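Local coordinates for protein CmeC (PDB 4MT4) that forms a trimeric outer membrane channel of the outer membrane factor family, through which substrates are probably expelled from the Campylobacter cell, at the interface of chains A and B. Coordinates in Å, arbitrary orientation; residue numbers count along the deposited sequence, not the author numbering. Chains: chain A/B, CmeC.

Contact 1: the interface of chains A and B. Residues chain A 309-311, 315, 320-323; chain B 95-101.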
loop_
_atom_site.group_PDB
_atom_site.type_symbol
_atom_site.label_atom_id
_atom_site.label_comp_id
_atom_site.label_asym_id
_atom_site.label_seq_id
_atom_site.Cartn_x
_atom_site.Cartn_y
_atom_site.Cartn_z
ATOM N N GLU A 309 -28.093 42.363 30.916
ATOM C CA GLU A 309 -26.802 42.905 31.332
ATOM C C GLU A 309 -26.962 43.879 32.497
ATOM O O GLU A 309 -27.829 44.750 32.479
ATOM C CB GLU A 309 -26.093 43.600 30.167
ATOM C CG GLU A 309 -24.724 44.152 30.541
ATOM C CD GLU A 309 -24.011 44.820 29.382
ATOM O OE1 GLU A 309 -24.639 45.008 28.319
ATOM O OE2 GLU A 309 -22.817 45.159 29.535
ATOM N N SER A 310 -26.113 43.725 33.506
ATOM C CA SER A 310 -26.158 44.591 34.674
ATOM C C SER A 310 -24.786 44.714 35.320
ATOM O O SER A 310 -23.927 43.854 35.142
ATOM C CB SER A 310 -27.170 44.065 35.694
ATOM O OG SER A 310 -27.201 44.886 36.851
ATOM N N GLY A 311 -24.588 45.792 36.071
ATOM C CA GLY A 311 -23.362 45.981 36.822
ATOM C C GLY A 311 -23.454 45.297 38.171
ATOM O O GLY A 311 -22.463 45.165 38.888
ATOM N N THR A 315 -29.674 42.601 40.223
ATOM C CA THR A 315 -30.600 43.203 39.268
ATOM C C THR A 315 -30.436 42.632 37.861
ATOM O O THR A 315 -30.862 43.246 36.882
ATOM C CB THR A 315 -30.414 44.726 39.192
ATOM O OG1 THR A 315 -29.096 45.024 38.717
ATOM C CG2 THR A 315 -30.607 45.352 40.564
ATOM N N GLY A 320 -34.891 46.476 33.994
ATOM C CA GLY A 320 -33.897 47.460 33.602
ATOM C C GLY A 320 -32.601 46.846 33.106
ATOM O O GLY A 320 -31.649 47.558 32.790
ATOM N N SER A 321 -32.563 45.519 33.038
ATOM C CA SER A 321 -31.377 44.814 32.572
ATOM C C SER A 321 -31.609 44.157 31.216
ATOM O O SER A 321 -30.667 43.676 30.584
ATOM C CB SER A 321 -30.944 43.764 33.595
ATOM O OG SER A 321 -30.551 44.371 34.812
ATOM N N LYS A 322 -32.862 44.142 30.772
ATOM C CA LYS A 322 -33.207 43.572 29.473
ATOM C C LYS A 322 -32.470 44.283 28.346
ATOM O O LYS A 322 -32.437 45.513 28.288
ATOM C CB LYS A 322 -34.716 43.640 29.237
ATOM C CG LYS A 322 -35.524 42.724 30.140
ATOM C CD LYS A 322 -37.011 42.830 29.850
ATOM C CE LYS A 322 -37.508 44.253 30.038
ATOM N NZ LYS A 322 -38.969 44.372 29.785
ATOM N N THR A 323 -31.874 43.498 27.453
ATOM C CA THR A 323 -31.101 44.045 26.346
ATOM C C THR A 323 -31.136 43.129 25.124
ATOM O O THR A 323 -31.344 41.920 25.243
ATOM C CB THR A 323 -29.629 44.279 26.749
ATOM O OG1 THR A 323 -28.926 44.897 25.664
ATOM C CG2 THR A 323 -28.951 42.959 27.101
ATOM N N LYS B 95 -30.533 47.685 21.975
ATOM C CA LYS B 95 -31.208 48.233 23.141
ATOM C C LYS B 95 -30.316 48.048 24.357
ATOM O O LYS B 95 -30.290 46.977 24.963
ATOM C CB LYS B 95 -32.564 47.565 23.372
ATOM C CG LYS B 95 -33.292 48.086 24.604
ATOM C CD LYS B 95 -34.647 47.423 24.810
ATOM C CE LYS B 95 -34.524 46.094 25.538
ATOM N NZ LYS B 95 -35.863 45.488 25.791
ATOM N N THR B 96 -29.569 49.090 24.702
ATOM C CA THR B 96 -28.676 49.029 25.847
ATOM C C THR B 96 -29.474 49.175 27.136
ATOM O O THR B 96 -30.235 50.127 27.304
ATOM C CB THR B 96 -27.590 50.115 25.769
ATOM O OG1 THR B 96 -26.781 49.894 24.606
ATOM C CG2 THR B 96 -26.707 50.077 27.005
ATOM N N ALA B 97 -29.305 48.212 28.036
ATOM C CA ALA B 97 -30.059 48.183 29.282
ATOM C C ALA B 97 -29.721 49.368 30.175
ATOM O O ALA B 97 -28.671 49.993 30.024
ATOM C CB ALA B 97 -29.803 46.879 30.019
ATOM N N ILE B 98 -30.625 49.674 31.101
ATOM C CA ILE B 98 -30.400 50.736 32.074
ATOM C C ILE B 98 -29.279 50.346 33.030
ATOM O O ILE B 98 -28.471 51.181 33.437
ATOM C CB ILE B 98 -31.678 51.042 32.883
ATOM C CG1 ILE B 98 -32.866 51.260 31.945
ATOM C CG2 ILE B 98 -31.470 52.249 33.784
ATOM C CD1 ILE B 98 -34.170 51.528 32.669
ATOM N N ASN B 99 -29.239 49.064 33.378
ATOM C CA ASN B 99 -28.276 48.554 34.345
ATOM C C ASN B 99 -26.915 48.248 33.730
ATOM O O ASN B 99 -25.987 47.843 34.430
ATOM C CB ASN B 99 -28.831 47.300 35.021
ATOM C CG ASN B 99 -30.058 47.589 35.866
ATOM O OD1 ASN B 99 -30.182 48.663 36.452
ATOM N ND2 ASN B 99 -30.976 46.630 35.927
ATOM N N ALA B 100 -26.797 48.441 32.421
ATOM C CA ALA B 100 -25.521 48.251 31.744
ATOM C C ALA B 100 -24.546 49.345 32.168
ATOM O O ALA B 100 -24.892 50.525 32.146
ATOM C CB ALA B 100 -25.709 48.250 30.232
ATOM N N PRO B 101 -23.322 48.951 32.561
ATOM C CA PRO B 101 -22.288 49.872 33.053
ATOM C C PRO B 101 -21.947 50.987 32.064
ATOM O O PRO B 101 -21.486 52.054 32.473
ATOM C CB PRO B 101 -21.077 48.955 33.268
ATOM C CG PRO B 101 -21.660 47.602 33.466
ATOM C CD PRO B 101 -22.860 47.553 32.571
HETATM O O HOH W 1 -27.039 46.206 27.467
HETATM O O HOH W 2 -26.012 48.112 37.488
#

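Contact 2: the interface of chains A and B. Residues chain A 14-17, 20, 264, 366, 369; chain B 240-241, 243-245.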
loop_
_atom_site.group_PDB
_atom_site.type_symbol
_atom_site.label_atom_id
_atom_site.label_comp_id
_atom_site.label_asym_id
_atom_site.label_seq_id
_atom_site.Cartn_x
_atom_site.Cartn_y
_atom_site.Cartn_z
ATOM N N TYR A 14 -17.374 3.099 -27.319
ATOM C CA TYR A 14 -16.837 1.774 -27.607
ATOM C C TYR A 14 -17.846 0.927 -28.372
ATOM O O TYR A 14 -19.052 1.169 -28.309
ATOM C CB TYR A 14 -16.426 1.062 -26.314
ATOM C CG TYR A 14 -17.567 0.835 -25.347
ATOM C CD1 TYR A 14 -17.949 1.825 -24.450
ATOM C CD2 TYR A 14 -18.258 -0.371 -25.326
ATOM C CE1 TYR A 14 -18.990 1.625 -23.563
ATOM C CE2 TYR A 14 -19.301 -0.582 -24.443
ATOM C CZ TYR A 14 -19.663 0.420 -23.564
ATOM O OH TYR A 14 -20.699 0.218 -22.682
ATOM N N SER A 15 -17.344 -0.067 -29.095
ATOM C CA SER A 15 -18.197 -0.965 -29.861
ATOM C C SER A 15 -18.475 -2.251 -29.090
ATOM O O SER A 15 -17.652 -2.688 -28.284
ATOM C CB SER A 15 -17.553 -1.292 -31.209
ATOM O OG SER A 15 -17.302 -0.113 -31.953
ATOM N N ILE A 16 -19.634 -2.851 -29.337
ATOM C CA ILE A 16 -19.984 -4.122 -28.710
ATOM C C ILE A 16 -19.631 -5.293 -29.628
ATOM O O ILE A 16 -19.678 -5.174 -30.854
ATOM C CB ILE A 16 -21.484 -4.189 -28.342
ATOM C CG1 ILE A 16 -22.356 -4.136 -29.599
ATOM C CG2 ILE A 16 -21.852 -3.068 -27.376
ATOM C CD1 ILE A 16 -23.837 -4.255 -29.320
ATOM N N ASP A 17 -19.270 -6.422 -29.026
ATOM C CA ASP A 17 -18.863 -7.601 -29.781
ATOM C C ASP A 17 -18.968 -8.848 -28.908
ATOM O O ASP A 17 -18.062 -9.151 -28.134
ATOM C CB ASP A 17 -17.438 -7.430 -30.311
ATOM C CG ASP A 17 -16.986 -8.595 -31.166
ATOM O OD1 ASP A 17 -17.845 -9.241 -31.803
ATOM O OD2 ASP A 17 -15.766 -8.864 -31.206
ATOM N N LEU A 20 -16.359 -11.950 -28.452
ATOM C CA LEU A 20 -15.085 -11.749 -27.767
ATOM C C LEU A 20 -14.804 -12.817 -26.711
ATOM O O LEU A 20 -13.660 -13.226 -26.525
ATOM C CB LEU A 20 -15.050 -10.362 -27.121
ATOM C CG LEU A 20 -13.730 -9.953 -26.465
ATOM C CD1 LEU A 20 -12.571 -10.101 -27.442
ATOM C CD2 LEU A 20 -13.809 -8.530 -25.935
ATOM N N ILE A 264 -18.759 -7.237 -23.980
ATOM C CA ILE A 264 -18.915 -6.095 -23.086
ATOM C C ILE A 264 -20.314 -5.493 -23.219
ATOM O O ILE A 264 -20.875 -5.425 -24.314
ATOM C CB ILE A 264 -17.836 -5.016 -23.352
ATOM C CG1 ILE A 264 -17.954 -3.873 -22.336
ATOM C CG2 ILE A 264 -17.914 -4.501 -24.784
ATOM C CD1 ILE A 264 -16.831 -2.872 -22.407
ATOM N N PHE A 366 -11.936 -1.764 -18.426
ATOM C CA PHE A 366 -11.970 -2.287 -19.788
ATOM C C PHE A 366 -10.846 -3.287 -20.032
ATOM O O PHE A 366 -10.971 -4.183 -20.867
ATOM C CB PHE A 366 -11.885 -1.141 -20.801
ATOM C CG PHE A 366 -13.216 -0.538 -21.149
ATOM C CD1 PHE A 366 -13.999 0.059 -20.175
ATOM C CD2 PHE A 366 -13.680 -0.562 -22.454
ATOM C CE1 PHE A 366 -15.225 0.614 -20.495
ATOM C CE2 PHE A 366 -14.901 -0.006 -22.781
ATOM C CZ PHE A 366 -15.677 0.582 -21.799
ATOM N N ILE A 369 -12.081 -6.507 -18.273
ATOM C CA ILE A 369 -13.139 -7.130 -19.060
ATOM C C ILE A 369 -12.565 -7.921 -20.233
ATOM O O ILE A 369 -13.013 -9.034 -20.517
ATOM C CB ILE A 369 -14.136 -6.076 -19.590
ATOM C CG1 ILE A 369 -14.877 -5.415 -18.426
ATOM C CG2 ILE A 369 -15.135 -6.700 -20.548
ATOM C CD1 ILE A 369 -15.848 -4.343 -18.860
ATOM N N LEU B 240 -10.810 3.074 -25.814
ATOM C CA LEU B 240 -11.478 1.917 -25.225
ATOM C C LEU B 240 -11.580 0.740 -26.192
ATOM O O LEU B 240 -11.532 -0.420 -25.776
ATOM C CB LEU B 240 -12.873 2.308 -24.733
ATOM C CG LEU B 240 -12.895 3.366 -23.628
ATOM C CD1 LEU B 240 -14.318 3.639 -23.169
ATOM C CD2 LEU B 240 -12.023 2.936 -22.458
ATOM N N ASN B 241 -11.727 1.038 -27.479
ATOM C CA ASN B 241 -11.771 -0.006 -28.496
ATOM C C ASN B 241 -10.404 -0.648 -28.685
ATOM O O ASN B 241 -10.298 -1.859 -28.873
ATOM C CB ASN B 241 -12.280 0.551 -29.828
ATOM C CG ASN B 241 -13.789 0.472 -29.954
ATOM O OD1 ASN B 241 -14.446 -0.272 -29.225
ATOM N ND2 ASN B 241 -14.347 1.229 -30.892
ATOM N N ILE B 243 -8.165 -0.878 -26.367
ATOM C CA ILE B 243 -7.993 -1.687 -25.168
ATOM C C ILE B 243 -8.740 -3.008 -25.291
ATOM O O ILE B 243 -8.228 -4.054 -24.906
ATOM C CB ILE B 243 -8.483 -0.931 -23.918
ATOM C CG1 ILE B 243 -7.599 0.288 -23.658
ATOM C CG2 ILE B 243 -8.502 -1.846 -22.697
ATOM C CD1 ILE B 243 -8.183 1.254 -22.668
ATOM N N LEU B 244 -9.944 -2.954 -25.849
ATOM C CA LEU B 244 -10.802 -4.129 -25.934
ATOM C C LEU B 244 -10.418 -5.113 -27.039
ATOM O O LEU B 244 -10.378 -6.322 -26.807
ATOM C CB LEU B 244 -12.257 -3.700 -26.137
ATOM C CG LEU B 244 -13.107 -3.440 -24.894
ATOM C CD1 LEU B 244 -14.477 -2.910 -25.287
ATOM C CD2 LEU B 244 -13.244 -4.713 -24.078
ATOM N N TYR B 245 -10.144 -4.606 -28.237
ATOM C CA TYR B 245 -10.078 -5.478 -29.407
ATOM C C TYR B 245 -8.735 -5.500 -30.141
ATOM O O TYR B 245 -8.401 -6.494 -30.786
ATOM C CB TYR B 245 -11.186 -5.091 -30.391
ATOM C CG TYR B 245 -12.564 -5.068 -29.767
ATOM C CD1 TYR B 245 -13.174 -6.243 -29.340
ATOM C CD2 TYR B 245 -13.256 -3.875 -29.604
ATOM C CE1 TYR B 245 -14.431 -6.227 -28.766
ATOM C CE2 TYR B 245 -14.514 -3.849 -29.033
ATOM C CZ TYR B 245 -15.098 -5.028 -28.616
ATOM O OH TYR B 245 -16.350 -5.010 -28.046
HETATM O O HOH W 3 -17.101 -7.276 -26.440
#

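Contact 1: the interface of chains A and B
B:Asn99 turns its CG anti to its own carbonyl carbon (chi1 -65°), and A:Ser321 sets its hydroxyl OG likewise anti to the carbonyl carbon, so that amide and hydroxyl meet tip to tip. The amide nitrogen ND2 of B:Asn99 gives a nearly straight hydrogen bond (174° at H) to OG of A:Ser321, 2.6 Å away, and the hydroxyl oxygen lies almost in the amide plane, which should help to hold the carboxamide's rotation. The main chain of B:Asn99 is held as well: its N donates to the carbonyl O of A:Gly320 at 2.9 Å, approaching from above the carbonyl plane. The N of B:Ile98 leans on this same oxygen in a weaker, bent bond. On the other flank of the asparagine is A:Ser310. Its OG, anti to the backbone N, comes 3.4 Å from CB of B:Asn99 while donating to OG1 of A:Thr315 within chain A. B:Ala97 sets its methyl CB against the backbone of A:Gly320 and A:Ser321, 3.6 Å from CA of the serine. A:Thr323 has OG1 anti to its backbone N (chi1 -176°); its hydroxyl donates to the carbonyl O of B:Lys95 at 2.6 Å from OG1, from above the carbonyl plane. A:Glu309, fully extended, carries its carboxylate past the methyl of B:Ala100, with its CD 3.9 Å from that CB. The chain of B:Lys95 bends at chi3 and passes its CE alongside the backbone of A:Lys322; the two ammonium groups stay apart, and their like charges may mildly oppose the contact. Loop 97-101 of chain B, following strand 84-96, thus meets strand ends and 3-10 turns of chain A at the barrel end far from the helical part, in this family the extracellular end. Water 1 joins OE1 of A:Glu309 and OG1 of A:Thr323 to chain B; the backbone N of B:Ala97 is 3.1 Å from the oxygen of water 1.

Contact 2: the interface of chains A and B
B:Tyr245, B:Leu244 and A:Phe366 bury the most surface in this junction, where the short helix 240-245 of chain B packs against an extended N-terminal segment and a long helix of chain A. B:Tyr245 holds its CG anti to its carbonyl carbon (chi1 -54°) and reaches over to the backbone of A:Ser15, whose carbonyl O lies at the edge of the ring, in its plane. The phenol OH donates to that O at 2.7 Å, coming from above the carbonyl plane. At CE1 the ring is flanked from opposite sides, by CB of A:Asp17 at 3.6 Å and by CD2 of A:Leu20 at 3.7 Å. The carboxylate of A:Asp17 is turned 54° from the ring plane. Water 3 ties the phenol OH, 2.9 Å away, to the carbonyl O of A:Asp17 and the backbone N of A:Ile264, so the hydroxyl serves two separate stretches of chain A. B:Leu244 seats its CD1 against both CD1 of A:Ile264, 3.7 Å off, and CD2 of A:Phe366, while its CB lies over the rim of one face of the B:Tyr245 ring within its own chain. A:Phe366 is sandwiched: CD1 of A:Ile264 lies over one face and CD2 of B:Leu240 over the other, both toward the rim, the latter 3.9 Å from the ring centroid, a CH-pi contact. CG of A:Tyr14 sits in plane at its edge, so face and rim packing together should restrict the ring. B:Asn241 supplies the second polar tie: its OD1 takes the backbone N of A:Ser15 at 2.9 Å, nearly straight (174° at H), in the carbonyl plane on a lone pair. A:Ser15 is thus gripped through both its N and its O. The site lies part-way along the helical portion of the channel, where helix 240-245 of one subunit wedges against the middle of helix 339-405 of its neighbour and the N-terminal segment 14-20 running past it.

Contact 1 and contact 2 lie about 78 Å apart between their C-alpha centres, the first in the beta barrel and the second in the helical part of the channel. They have no residue in common, but on chain A they are connected in sequence: strand 322-335, which begins at contact 1, is followed by helix 339-405, which supplies A:Phe366 to contact 2. Chain A therefore meets the same neighbour in two structurally different regions. Repeated around the three copies of the assembly, such widely spaced seams may help to keep barrel and helical portion in register as one continuous conduit.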